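Local coordinates for cytochrome c552 (Thermochromatium tepidum, PDB 5ZE8), which binds five covalently attached hemes c and, as a low-potential multiheme cytochrome of a purple sulfur photosynthetic bacterium, probably carries electrons, at residues 36-40 against 118-122; 228-232 against 241-245; 324-330 against 394-400. One frame throughout, in Å; residues are numbered along the deposited sequence.

Interaction 1. Residues 36-40 against 118-122; sequences PIHRV and HPAYT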
loop_
_atom_site.group_PDB
_atom_site.type_symbol
_atom_site.label_atom_id
_atom_site.label_comp_id
_atom_site.label_asym_id
_atom_site.label_seq_id
_atom_site.Cartn_x
_atom_site.Cartn_y
_atom_site.Cartn_z
ATOM N N PRO A 36 26.009 13.547 -1.795
ATOM C CA PRO A 36 25.360 13.112 -0.561
ATOM C C PRO A 36 24.704 11.812 -0.859
ATOM O O PRO A 36 24.306 11.562 -2.013
ATOM C CB PRO A 36 24.334 14.163 -0.289
ATOM C CG PRO A 36 23.937 14.667 -1.613
ATOM C CD PRO A 36 25.156 14.522 -2.494
ATOM N N ILE A 37 24.645 11.011 0.191
ATOM C CA ILE A 37 24.128 9.671 0.105
ATOM C C ILE A 37 22.724 9.588 -0.480
ATOM O O ILE A 37 22.406 8.673 -1.204
ATOM C CB ILE A 37 24.274 8.965 1.472
ATOM C CG1 ILE A 37 23.738 7.534 1.458
ATOM C CG2 ILE A 37 23.442 9.654 2.524
ATOM C CD1 ILE A 37 24.449 6.688 0.450
ATOM N N HIS A 38 21.872 10.553 -0.173
ATOM C CA HIS A 38 20.469 10.485 -0.674
ATOM C C HIS A 38 20.346 10.705 -2.140
ATOM O O HIS A 38 19.251 10.522 -2.711
ATOM C CB HIS A 38 19.532 11.430 0.086
ATOM C CG HIS A 38 19.699 12.886 -0.195
ATOM N ND1 HIS A 38 20.604 13.647 0.511
ATOM C CD2 HIS A 38 19.069 13.725 -1.041
ATOM C CE1 HIS A 38 20.536 14.898 0.083
ATOM N NE2 HIS A 38 19.608 14.971 -0.862
ATOM N N ARG A 39 21.452 11.127 -2.802
ATOM C CA ARG A 39 21.386 11.245 -4.271
ATOM C C ARG A 39 22.147 10.112 -4.981
ATOM O O ARG A 39 22.300 10.142 -6.238
ATOM C CB ARG A 39 21.911 12.647 -4.719
ATOM C CG ARG A 39 20.869 13.771 -4.715
ATOM C CD ARG A 39 21.367 15.034 -5.474
ATOM N NE ARG A 39 21.106 16.222 -4.619
ATOM C CZ ARG A 39 21.990 17.096 -4.141
ATOM N NH1 ARG A 39 23.313 17.093 -4.453
ATOM N NH2 ARG A 39 21.527 18.067 -3.358
ATOM N N VAL A 40 22.579 9.113 -4.241
ATOM C CA VAL A 40 23.187 7.886 -4.805
ATOM C C VAL A 40 22.120 6.975 -5.434
ATOM O O VAL A 40 21.134 6.565 -4.763
ATOM C CB VAL A 40 23.980 7.118 -3.749
ATOM C CG1 VAL A 40 24.455 5.774 -4.337
ATOM C CG2 VAL A 40 25.163 7.903 -3.316
ATOM N N HIS A 118 16.800 13.786 -12.007
ATOM C CA HIS A 118 17.866 13.070 -11.399
ATOM C C HIS A 118 17.382 11.684 -10.991
ATOM O O HIS A 118 16.231 11.614 -10.615
ATOM C CB HIS A 118 18.439 13.841 -10.234
ATOM C CG HIS A 118 19.714 13.302 -9.713
ATOM N ND1 HIS A 118 19.764 12.240 -8.853
ATOM C CD2 HIS A 118 21.003 13.744 -9.825
ATOM C CE1 HIS A 118 21.020 11.987 -8.521
ATOM N NE2 HIS A 118 21.789 12.915 -9.085
ATOM N N PRO A 119 18.224 10.656 -11.052
ATOM C CA PRO A 119 17.760 9.321 -10.607
ATOM C C PRO A 119 17.285 9.297 -9.163
ATOM O O PRO A 119 16.441 8.440 -8.841
ATOM C CB PRO A 119 18.961 8.392 -10.801
ATOM C CG PRO A 119 19.966 9.142 -11.600
ATOM C CD PRO A 119 19.584 10.569 -11.609
ATOM N N ALA A 120 17.840 10.149 -8.297
ATOM C CA ALA A 120 17.398 10.136 -6.906
ATOM C C ALA A 120 15.911 10.429 -6.844
ATOM O O ALA A 120 15.213 10.033 -5.881
ATOM C CB ALA A 120 18.106 11.181 -6.095
ATOM N N TYR A 121 15.364 11.198 -7.783
ATOM C CA TYR A 121 13.980 11.578 -7.804
ATOM C C TYR A 121 13.148 10.580 -8.630
ATOM O O TYR A 121 12.044 10.184 -8.252
ATOM C CB TYR A 121 13.863 13.023 -8.405
ATOM C CG TYR A 121 14.858 14.012 -7.857
ATOM C CD1 TYR A 121 15.375 13.928 -6.557
ATOM C CD2 TYR A 121 15.284 15.071 -8.655
ATOM C CE1 TYR A 121 16.283 14.865 -6.057
ATOM C CE2 TYR A 121 16.196 15.987 -8.154
ATOM C CZ TYR A 121 16.691 15.895 -6.908
ATOM O OH TYR A 121 17.588 16.785 -6.377
ATOM N N THR A 122 13.687 10.120 -9.783
ATOM C CA THR A 122 12.915 9.221 -10.610
ATOM C C THR A 122 12.701 7.840 -9.964
ATOM O O THR A 122 11.693 7.205 -10.263
ATOM C CB THR A 122 13.464 8.995 -12.037
ATOM O OG1 THR A 122 14.736 8.411 -11.972
ATOM C CG2 THR A 122 13.613 10.363 -12.707
#

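Interaction 2. Residues 228-232 against 241-245; sequences CHDQR and CQTGK. With HEC (heme c), chain E.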
loop_
_atom_site.group_PDB
_atom_site.type_symbol
_atom_site.label_atom_id
_atom_site.label_comp_id
_atom_site.label_asym_id
_atom_site.label_seq_id
_atom_site.Cartn_x
_atom_site.Cartn_y
_atom_site.Cartn_z
ATOM N N CYS A 228 5.303 7.184 6.212
ATOM C CA CYS A 228 4.560 7.139 4.931
ATOM C C CYS A 228 3.296 6.396 4.976
ATOM O O CYS A 228 2.444 6.628 4.076
ATOM C CB CYS A 228 5.455 6.540 3.836
ATOM S SG CYS A 228 6.991 7.497 3.675
ATOM N N HIS A 229 3.127 5.479 5.933
ATOM C CA HIS A 229 1.969 4.594 5.969
ATOM C C HIS A 229 1.030 4.751 7.159
ATOM O O HIS A 229 -0.016 4.036 7.190
ATOM C CB HIS A 229 2.514 3.183 5.940
ATOM C CG HIS A 229 2.908 2.746 4.551
ATOM N ND1 HIS A 229 1.947 2.332 3.632
ATOM C CD2 HIS A 229 4.128 2.581 3.967
ATOM C CE1 HIS A 229 2.619 1.960 2.529
ATOM N NE2 HIS A 229 3.923 2.151 2.704
ATOM N N ASP A 230 1.325 5.632 8.120
ATOM C CA ASP A 230 0.468 5.711 9.381
ATOM C C ASP A 230 -0.864 6.325 9.017
ATOM O O ASP A 230 -1.940 5.689 9.197
ATOM C CB ASP A 230 1.205 6.457 10.487
ATOM C CG ASP A 230 0.403 6.693 11.695
ATOM O OD1 ASP A 230 -0.660 6.176 11.847
ATOM O OD2 ASP A 230 0.802 7.574 12.485
ATOM N N GLN A 231 -0.825 7.523 8.439
ATOM C CA GLN A 231 -2.093 8.281 8.274
ATOM C C GLN A 231 -1.886 9.354 7.241
ATOM O O GLN A 231 -0.766 9.801 7.066
ATOM C CB GLN A 231 -2.567 8.858 9.614
ATOM C CG GLN A 231 -3.988 9.367 9.614
ATOM C CD GLN A 231 -4.668 9.555 10.985
ATOM O OE1 GLN A 231 -4.459 8.796 11.941
ATOM N NE2 GLN A 231 -5.532 10.557 11.047
ATOM N N ARG A 232 -2.947 9.678 6.500
ATOM C CA ARG A 232 -2.958 10.932 5.793
ATOM C C ARG A 232 -4.316 11.473 5.856
ATOM O O ARG A 232 -5.277 10.717 5.627
ATOM C CB ARG A 232 -2.514 10.692 4.331
ATOM C CG ARG A 232 -2.870 11.887 3.438
ATOM C CD ARG A 232 -2.326 11.812 2.036
ATOM N NE ARG A 232 -2.798 12.958 1.237
ATOM C CZ ARG A 232 -3.359 12.871 0.024
ATOM N NH1 ARG A 232 -3.718 13.992 -0.562
ATOM N NH2 ARG A 232 -3.607 11.706 -0.580
ATOM N N CYS A 241 -6.166 7.874 4.459
ATOM C CA CYS A 241 -5.389 6.591 4.680
ATOM C C CYS A 241 -5.193 6.475 6.181
ATOM O O CYS A 241 -4.881 7.467 6.854
ATOM C CB CYS A 241 -3.975 6.592 4.036
ATOM S SG CYS A 241 -2.710 5.609 4.986
ATOM N N GLN A 242 -5.349 5.284 6.758
ATOM C CA GLN A 242 -5.323 5.202 8.227
ATOM C C GLN A 242 -4.877 3.816 8.689
ATOM O O GLN A 242 -5.321 3.293 9.735
ATOM C CB GLN A 242 -6.676 5.590 8.801
ATOM C CG GLN A 242 -7.836 4.726 8.290
ATOM C CD GLN A 242 -9.195 5.457 8.262
ATOM O OE1 GLN A 242 -9.618 6.001 9.264
ATOM N NE2 GLN A 242 -9.889 5.406 7.115
ATOM N N THR A 243 -3.904 3.329 7.966
ATOM C CA THR A 243 -3.334 1.973 8.244
ATOM C C THR A 243 -2.783 1.930 9.687
ATOM O O THR A 243 -2.956 0.930 10.401
ATOM C CB THR A 243 -2.194 1.631 7.285
ATOM O OG1 THR A 243 -2.648 1.675 5.961
ATOM C CG2 THR A 243 -1.584 0.210 7.553
ATOM N N GLY A 244 -2.147 2.984 10.166
ATOM C CA GLY A 244 -1.769 3.022 11.635
ATOM C C GLY A 244 -2.817 3.029 12.699
ATOM O O GLY A 244 -2.665 2.322 13.701
ATOM N N LYS A 245 -3.922 3.770 12.525
ATOM C CA LYS A 245 -4.998 3.745 13.493
ATOM C C LYS A 245 -5.608 2.397 13.424
ATOM O O LYS A 245 -6.042 1.863 14.458
ATOM C CB LYS A 245 -6.034 4.848 13.148
ATOM C CG LYS A 245 -7.227 5.050 14.109
ATOM C CD LYS A 245 -8.066 6.318 13.788
ATOM C CE LYS A 245 -7.239 7.462 13.198
ATOM N NZ LYS A 245 -7.997 8.721 13.072
HETATM FE FE HEC E . 5.456 1.617 1.370
HETATM C CHA HEC E . 3.324 1.266 -1.270
HETATM C CHB HEC E . 4.718 -1.564 2.403
HETATM C CHC HEC E . 7.863 1.883 3.787
HETATM C CHD HEC E . 5.836 4.989 0.668
HETATM N NA HEC E . 4.275 0.174 0.686
HETATM C C1A HEC E . 3.456 0.171 -0.431
HETATM C C2A HEC E . 2.759 -1.086 -0.574
HETATM C C3A HEC E . 3.135 -1.815 0.507
HETATM C C4A HEC E . 4.144 -1.084 1.222
HETATM C CMA HEC E . 2.716 -3.248 0.844
HETATM C CAA HEC E . 1.728 -1.416 -1.592
HETATM C CBA HEC E . 2.386 -2.016 -2.833
HETATM C CGA HEC E . 1.330 -2.277 -3.912
HETATM O O1A HEC E . 0.569 -1.378 -4.323
HETATM O O2A HEC E . 1.285 -3.399 -4.499
HETATM N NB HEC E . 6.118 0.369 2.824
HETATM C C1B HEC E . 5.672 -0.865 3.139
HETATM C C2B HEC E . 6.360 -1.343 4.295
HETATM C C3B HEC E . 7.234 -0.399 4.691
HETATM C C4B HEC E . 7.131 0.681 3.696
HETATM C CMB HEC E . 6.086 -2.697 4.943
HETATM C CAB HEC E . 8.261 -0.434 5.762
HETATM C CBB HEC E . 9.097 -1.612 5.736
HETATM N NC HEC E . 6.607 3.079 2.056
HETATM C C1C HEC E . 7.522 3.025 3.025
HETATM C C2C HEC E . 8.220 4.315 3.265
HETATM C C3C HEC E . 7.625 5.164 2.399
HETATM C C4C HEC E . 6.629 4.431 1.643
HETATM C CMC HEC E . 9.295 4.583 4.308
HETATM C CAC HEC E . 7.853 6.667 2.192
HETATM C CBC HEC E . 9.159 7.179 2.179
HETATM N ND HEC E . 4.716 2.823 0.017
HETATM C C1D HEC E . 4.956 4.186 -0.127
HETATM C C2D HEC E . 4.235 4.720 -1.270
HETATM C C3D HEC E . 3.564 3.705 -1.828
HETATM C C4D HEC E . 3.888 2.504 -1.014
HETATM C CMD HEC E . 4.287 6.150 -1.640
HETATM C CAD HEC E . 2.610 3.810 -3.046
HETATM C CBD HEC E . 3.294 4.228 -4.314
HETATM C CGD HEC E . 2.307 4.217 -5.475
HETATM O O1D HEC E . 1.354 3.387 -5.571
HETATM O O2D HEC E . 2.481 5.098 -6.372
HETATM O O HOH W 1 -0.798 2.637 4.086
HETATM O O HOH W 2 -4.050 6.204 11.112
HETATM O O HOH W 3 -7.651 11.118 12.876
#

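Interaction 3. Residues 324-330 against 394-400; sequences KLTAYDA and GVALVRG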
loop_
_atom_site.group_PDB
_atom_site.type_symbol
_atom_site.label_atom_id
_atom_site.label_comp_id
_atom_site.label_asym_id
_atom_site.label_seq_id
_atom_site.Cartn_x
_atom_site.Cartn_y
_atom_site.Cartn_z
ATOM N N LYS A 324 -19.594 -11.139 -5.231
ATOM C CA LYS A 324 -20.653 -11.607 -6.132
ATOM C C LYS A 324 -21.000 -13.045 -5.767
ATOM O O LYS A 324 -20.149 -13.882 -5.801
ATOM C CB LYS A 324 -20.183 -11.563 -7.539
ATOM C CG LYS A 324 -19.901 -10.189 -8.040
ATOM C CD LYS A 324 -21.185 -9.397 -8.356
ATOM C CE LYS A 324 -21.914 -9.843 -9.621
ATOM N NZ LYS A 324 -21.100 -9.734 -10.827
ATOM N N LEU A 325 -22.256 -13.293 -5.498
ATOM C CA LEU A 325 -22.766 -14.601 -5.178
ATOM C C LEU A 325 -23.880 -14.908 -6.172
ATOM O O LEU A 325 -24.831 -14.145 -6.326
ATOM C CB LEU A 325 -23.322 -14.726 -3.764
ATOM C CG LEU A 325 -23.768 -16.060 -3.178
ATOM C CD1 LEU A 325 -22.507 -16.939 -3.088
ATOM C CD2 LEU A 325 -24.422 -15.883 -1.815
ATOM N N THR A 326 -23.735 -16.050 -6.831
ATOM C CA THR A 326 -24.590 -16.326 -8.009
ATOM C C THR A 326 -25.021 -17.787 -7.929
ATOM O O THR A 326 -24.241 -18.631 -7.658
ATOM C CB THR A 326 -23.869 -16.058 -9.325
ATOM O OG1 THR A 326 -23.258 -14.743 -9.377
ATOM C CG2 THR A 326 -24.804 -16.174 -10.545
ATOM N N ALA A 327 -26.298 -18.062 -8.262
ATOM C CA ALA A 327 -26.822 -19.425 -8.310
ATOM C C ALA A 327 -27.179 -19.741 -9.750
ATOM O O ALA A 327 -27.716 -18.893 -10.482
ATOM C CB ALA A 327 -28.034 -19.597 -7.464
ATOM N N TYR A 328 -26.781 -20.919 -10.187
ATOM C CA TYR A 328 -26.929 -21.315 -11.622
ATOM C C TYR A 328 -27.752 -22.624 -11.718
ATOM O O TYR A 328 -27.650 -23.456 -10.808
ATOM C CB TYR A 328 -25.572 -21.630 -12.259
ATOM C CG TYR A 328 -24.623 -20.449 -12.250
ATOM C CD1 TYR A 328 -23.789 -20.228 -11.148
ATOM C CD2 TYR A 328 -24.543 -19.564 -13.318
ATOM C CE1 TYR A 328 -22.912 -19.132 -11.150
ATOM C CE2 TYR A 328 -23.652 -18.490 -13.329
ATOM C CZ TYR A 328 -22.854 -18.311 -12.235
ATOM O OH TYR A 328 -21.969 -17.234 -12.288
ATOM N N ASP A 329 -28.481 -22.781 -12.863
ATOM C CA ASP A 329 -29.041 -24.029 -13.184
ATOM C C ASP A 329 -27.967 -24.952 -13.767
ATOM O O ASP A 329 -26.789 -24.571 -14.023
ATOM C CB ASP A 329 -30.332 -23.892 -14.074
ATOM C CG ASP A 329 -30.067 -23.534 -15.504
ATOM O OD1 ASP A 329 -28.960 -23.696 -16.040
ATOM O OD2 ASP A 329 -31.096 -23.104 -16.147
ATOM N N ALA A 330 -28.367 -26.220 -14.076
ATOM C CA ALA A 330 -27.419 -27.201 -14.591
ATOM C C ALA A 330 -26.967 -26.974 -16.018
ATOM O O ALA A 330 -26.090 -27.709 -16.524
ATOM C CB ALA A 330 -28.025 -28.612 -14.405
ATOM N N GLY A 394 -34.367 -25.285 -9.334
ATOM C CA GLY A 394 -33.440 -25.473 -10.423
ATOM C C GLY A 394 -31.970 -25.248 -10.151
ATOM O O GLY A 394 -31.137 -25.412 -11.028
ATOM N N VAL A 395 -31.660 -24.871 -8.935
ATOM C CA VAL A 395 -30.243 -24.473 -8.633
ATOM C C VAL A 395 -29.395 -25.731 -8.527
ATOM O O VAL A 395 -29.709 -26.590 -7.686
ATOM C CB VAL A 395 -30.130 -23.655 -7.329
ATOM C CG1 VAL A 395 -28.670 -23.371 -7.015
ATOM C CG2 VAL A 395 -30.936 -22.350 -7.423
ATOM N N ALA A 396 -28.363 -25.799 -9.374
ATOM C CA ALA A 396 -27.377 -26.839 -9.417
ATOM C C ALA A 396 -26.029 -26.388 -8.816
ATOM O O ALA A 396 -25.265 -27.226 -8.349
ATOM C CB ALA A 396 -27.238 -27.342 -10.840
ATOM N N LEU A 397 -25.740 -25.072 -8.811
ATOM C CA LEU A 397 -24.413 -24.581 -8.373
ATOM C C LEU A 397 -24.613 -23.229 -7.710
ATOM O O LEU A 397 -25.326 -22.420 -8.261
ATOM C CB LEU A 397 -23.576 -24.352 -9.581
ATOM C CG LEU A 397 -22.183 -23.816 -9.353
ATOM C CD1 LEU A 397 -21.426 -24.817 -8.448
ATOM C CD2 LEU A 397 -21.500 -23.661 -10.695
ATOM N N VAL A 398 -23.936 -22.991 -6.584
ATOM C CA VAL A 398 -23.869 -21.642 -5.966
ATOM C C VAL A 398 -22.366 -21.302 -5.985
ATOM O O VAL A 398 -21.531 -22.124 -5.582
ATOM C CB VAL A 398 -24.430 -21.633 -4.563
ATOM C CG1 VAL A 398 -24.338 -20.289 -3.934
ATOM C CG2 VAL A 398 -25.926 -21.995 -4.538
ATOM N N ARG A 399 -22.023 -20.084 -6.439
ATOM C CA ARG A 399 -20.612 -19.727 -6.674
ATOM C C ARG A 399 -20.451 -18.336 -6.088
ATOM O O ARG A 399 -21.181 -17.398 -6.447
ATOM C CB ARG A 399 -20.228 -19.800 -8.130
ATOM C CG ARG A 399 -18.828 -19.252 -8.422
ATOM C CD ARG A 399 -18.469 -19.679 -9.810
ATOM N NE ARG A 399 -17.303 -18.955 -10.267
ATOM C CZ ARG A 399 -16.161 -19.466 -10.663
ATOM N NH1 ARG A 399 -15.891 -20.785 -10.681
ATOM N NH2 ARG A 399 -15.230 -18.619 -11.062
ATOM N N GLY A 400 -19.448 -18.220 -5.205
ATOM C CA GLY A 400 -19.053 -16.938 -4.672
ATOM C C GLY A 400 -17.737 -16.487 -5.211
ATOM O O GLY A 400 -16.797 -17.301 -5.342
HETATM O O HOH W 4 -20.671 -15.140 -8.520
#

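Interaction 1. Residues 36-40 against 118-122
With CG of His118 anti to the backbone N (chi1 -169°), its imidazole reaches toward Arg39, whose first two torsions bring CD over the ring; the bend at chi3 then sends NE and the guanidinium on beside Tyr121. Arg39 CD lies above one face of the imidazole, toward the rim, while Pro119 CD lies over the opposite face, also toward the rim. In the ring plane, CE1 of His118 points at the Arg39 carbonyl, CE1 to O being 3.2 Å. The other in-plane neighbour is Ala120 N, which donates to His118 ND1 over 2.9 Å and nearly straight (167°). This is an N-cap: the histidine closes the start of helix 119-122, and the bond fixes the ring's rotation. Ala120 presents its methyl to the 3-10 turn, CB standing 3.6 Å from His38 O and 4.0 Å from Arg39 CG. Arg39 and Tyr121 point the same way, guanidinium and phenol planes 79° apart, and their polar ends converge on Asp110, which takes a salt bridge from Arg39 and a hydrogen bond with Tyr121; His38 NE2 bonds to it as well. The contact thus joins the turn leading into helix 42-46 to helix 119-122, with helix 105-109 packing against His38 and Tyr121.

Interaction 2. Residues 228-232 against 241-245
The His229 imidazole stands edge-on to the heme, its NE2 bound to the iron at 2.1 Å; at its rim, in the ring plane, lie heme CHA and, by ND1, water 1. Cys228, the residue before it, is joined through SG to CAC of the same heme, a thioether. These are the last cysteine and the histidine of a CXXCH heme-binding motif, and His61 supplies the second iron ligand.

ND1 donates to water 1 over 2.8 Å, and that water is also bonded to Thr243 OG1, itself paired with Thr314. The proximal ligand is thereby tied to the start of helix 243-250. The same helix is held to the chain after the histidine by Gly244 N, which donates to Asp230 O at 2.9 Å, on a lone pair in the carbonyl plane. The missing side chain matters here, since a CB on Gly244 would clash with Asp230 OD1. Beyond, Arg232 and Cys241 form an antiparallel hydrogen-bonded pair.

Gln231 extends across the Lys245 chain, OE1 meeting CE at 3.3 Å. Water 2 accepts from Lys245 N and lies near both Gln231 OE1 and Asp230 O, with too few protons for every acceptor around it. The amide NE2 donates to water 3 and also bonds to Asp233. An alanine at Gln231 would remove the amide, and is likely to leave Asp233 OD1 without that donor and to open a gap beside Lys245 CE. A hydrogen bond from ND1 to water would be expected to lend the imidazole some imidazolate character and so to favour the oxidised iron slightly, an effect that could tune this heme's potential.

Interaction 3. Residues 324-330 against 394-400
Two successive residues, Ala396 and Leu397, face the single residue Tyr328, and both of their amides donate to its carbonyl. Ala396 N reaches Tyr328 O at 2.8 Å, in the carbonyl plane, whereas Leu397 N is farther off at 3.2 Å and tilted from that plane. This is a classic beta bulge. Next to it, the methyls of Ala330 and Ala396 meet, and Asp329 CA sits against Gly394 O. Asp329 itself turns its carboxylate to Ser331 and to the backbone of Glu333. The positive phi of Gly394 (80°) favours glycine at this position.

Away from the bulge the register is regular. Strands 324-328 and 397-400 run antiparallel, their axes 166° apart, as neighbours in a six-stranded antiparallel sheet. Thr326 and Arg399 exchange a pair of backbone bonds, and Tyr328 N donates almost straight to Leu397 O at 2.8 Å.

Side chains divide between the two faces. On one, Leu325 CD1 touches Val398 CG1 at 3.9 Å, and Ala327 CB touches Val395 CG1 and, more distantly, Val398 CG2; Tyr388 and Ile390 of strand 383-391 cover this apolar layer together with strand 297-306. The other face carries Thr326, Tyr328, Leu397 and Arg399. There Tyr328, its CG anti to the carbonyl carbon (chi1 -61°), lays its ring alongside Leu397, with Tyr328 CD1 4.2 Å from Leu397 CD2. The edge of the same ring meets Arg399 CB. The extended arginine chain carries its guanidinium on to salt bridges with Glu432 and Glu401. Water 4 bonds to Thr326 OG1 and donates to Arg399 O, a carbonyl that already receives Thr326 N.

In the fold
The three contacts follow one another along the chain, each closing before the next opens, and none touches another. The centres of interactions 1 and 2 are about 26 Å apart, those of interactions 2 and 3 about 39 Å, and those of interactions 1 and 3 about 55 Å, on opposite sides of the chain's centre. Interaction 1 joins the loop before helix 42-46 to helix 119-122, and interaction 2, nearest the middle, ties a heme ligand to helix 243-250. Interaction 3 belongs to the C-terminal antiparallel sheet and shares no helix or strand with the others. The molecule thus combines a heme-bearing part of short helices and loops with that sheet.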